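PDB 3HPD: hydroxyethylthiazole kinase from Pyrococcus horikoshii, which catalyses the ATP-dependent phosphorylation of the hydroxyl group of 4-methyl-5-beta-hydroxyethylthiazole, a magnesium-requiring step of thiamine biosynthesis. Local coordinates for the interface of chains A and B. Numbering follows the deposited sequence. Chains: chain A/B, Hydroxyethylthiazole kinase.

The interface of chains A and B. Residues chain A 24, 66-68; chain B 45-46, 71.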
loop_
_atom_site.group_PDB
_atom_site.type_symbol
_atom_site.label_atom_id
_atom_site.label_comp_id
_atom_site.label_asym_id
_atom_site.label_seq_id
_atom_site.Cartn_x
_atom_site.Cartn_y
_atom_site.Cartn_z
ATOM N N PHE A 24 3.747 -7.102 0.615
ATOM C CA PHE A 24 3.708 -5.648 0.712
ATOM C C PHE A 24 2.887 -4.907 -0.325
ATOM O O PHE A 24 2.386 -3.815 -0.058
ATOM C CB PHE A 24 5.136 -5.098 0.706
ATOM C CG PHE A 24 5.988 -5.634 1.818
ATOM C CD1 PHE A 24 5.597 -5.480 3.145
ATOM C CD2 PHE A 24 7.178 -6.300 1.541
ATOM C CE1 PHE A 24 6.374 -5.995 4.184
ATOM C CE2 PHE A 24 7.964 -6.817 2.571
ATOM C CZ PHE A 24 7.563 -6.660 3.897
ATOM N N THR A 66 6.034 -11.246 -1.575
ATOM C CA THR A 66 7.253 -10.493 -1.282
ATOM C C THR A 66 7.962 -11.096 -0.076
ATOM O O THR A 66 8.406 -10.378 0.815
ATOM C CB THR A 66 6.946 -9.009 -0.969
ATOM O OG1 THR A 66 6.033 -8.932 0.135
ATOM C CG2 THR A 66 6.335 -8.315 -2.185
ATOM N N LEU A 67 8.081 -12.416 -0.058
ATOM C CA LEU A 67 8.715 -13.093 1.065
ATOM C C LEU A 67 10.223 -12.923 1.194
ATOM O O LEU A 67 10.901 -12.476 0.272
ATOM C CB LEU A 67 8.406 -14.596 1.020
ATOM C CG LEU A 67 8.672 -15.427 -0.247
ATOM C CD1 LEU A 67 9.673 -14.756 -1.174
ATOM C CD2 LEU A 67 9.162 -16.810 0.172
ATOM N N ASP A 68 10.720 -13.266 2.377
ATOM C CA ASP A 68 12.145 -13.266 2.681
ATOM C C ASP A 68 12.305 -14.295 3.800
ATOM O O ASP A 68 11.314 -14.908 4.213
ATOM C CB ASP A 68 12.683 -11.873 3.078
ATOM C CG ASP A 68 11.990 -11.271 4.290
ATOM O OD1 ASP A 68 11.645 -12.011 5.232
ATOM O OD2 ASP A 68 11.823 -10.030 4.305
ATOM N N HIS B 45 12.812 -8.769 -2.946
ATOM C CA HIS B 45 14.016 -8.276 -2.291
ATOM C C HIS B 45 14.848 -9.360 -1.602
ATOM O O HIS B 45 16.011 -9.132 -1.280
ATOM C CB HIS B 45 13.633 -7.225 -1.246
ATOM C CG HIS B 45 12.819 -7.777 -0.117
ATOM N ND1 HIS B 45 11.496 -8.131 -0.259
ATOM C CD2 HIS B 45 13.162 -8.097 1.154
ATOM C CE1 HIS B 45 11.057 -8.649 0.877
ATOM N NE2 HIS B 45 12.047 -8.641 1.748
ATOM N N ALA B 46 14.257 -10.526 -1.365
ATOM C CA ALA B 46 14.975 -11.597 -0.675
ATOM C C ALA B 46 16.275 -11.971 -1.373
ATOM O O ALA B 46 16.291 -12.259 -2.571
ATOM C CB ALA B 46 14.079 -12.830 -0.531
ATOM N N TRP B 71 17.347 -4.083 3.660
ATOM C CA TRP B 71 17.049 -3.711 2.283
ATOM C C TRP B 71 18.272 -3.149 1.572
ATOM O O TRP B 71 18.427 -3.323 0.363
ATOM C CB TRP B 71 15.894 -2.705 2.236
ATOM C CG TRP B 71 14.571 -3.340 2.544
ATOM C CD1 TRP B 71 14.133 -3.781 3.762
ATOM C CD2 TRP B 71 13.539 -3.668 1.606
ATOM N NE1 TRP B 71 12.895 -4.370 3.640
ATOM C CE2 TRP B 71 12.507 -4.314 2.325
ATOM C CE3 TRP B 71 13.387 -3.487 0.225
ATOM C CZ2 TRP B 71 11.337 -4.774 1.710
ATOM C CZ3 TRP B 71 12.221 -3.948 -0.388
ATOM C CH2 TRP B 71 11.216 -4.585 0.356
HETATM O O HOH W 1 11.516 -11.146 -2.079
#
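At this subunit interface of the trimer, B:His45 reaches across to A:Phe24 and the A:Thr66 to A:Asp68 loop in a small patch of mixed polar and aromatic character. The deposited assembly is a trimer, as is typical of Thz kinases, and this patch would help join neighbouring subunits. The imidazole enters edge first. Its NE2 donates a nearly straight hydrogen bond to the carboxylate oxygen OD2 of A:Asp68, at 2.9 Å. OD2 lies close to the imidazole plane and accepts through its anti lone pair, the one facing away from OD1. The carboxylate stands 90° to the ring. A:Asp68 has CG between its backbone N and carbonyl carbon (chi1 59°), which turns the acid toward the imidazole tip. The carbonyl O of A:Thr66 lies beside the CE1 edge.

Beside it, CE1 of B:His45 meets the rim of the A:Phe24 ring in plane, 4.0 Å from CE2. B:Trp71 covers one imidazole face from within chain B, with CZ2 over the ring centre. This packing and the NE2-OD2 bond should limit how the imidazole can turn. CZ2 also touches CE2 of A:Phe24 at 4.0 Å. Behind A:Phe24, its backbone N bonds to the hydroxyl OG1 of A:Thr66, tying the two chain A loops together.

A water links the backbones. It binds O of A:Leu67 at 2.8 Å and the N atoms of B:His45 and B:Ala46. The methyl CB of B:Ala46 packs on CA of A:Asp68 at 3.8 Å.

The chain A loops follow strands 17-21 and 59-63, and A:Asp68 immediately precedes helix 69-85. B:His45 and B:Ala46 follow strand 40-43, which ends in the predicted substrate-binding Met43. The patch probably lies near the thiazole site, which chain A may help to shape. B:Trp71 lies in the first turn of helix 69-85.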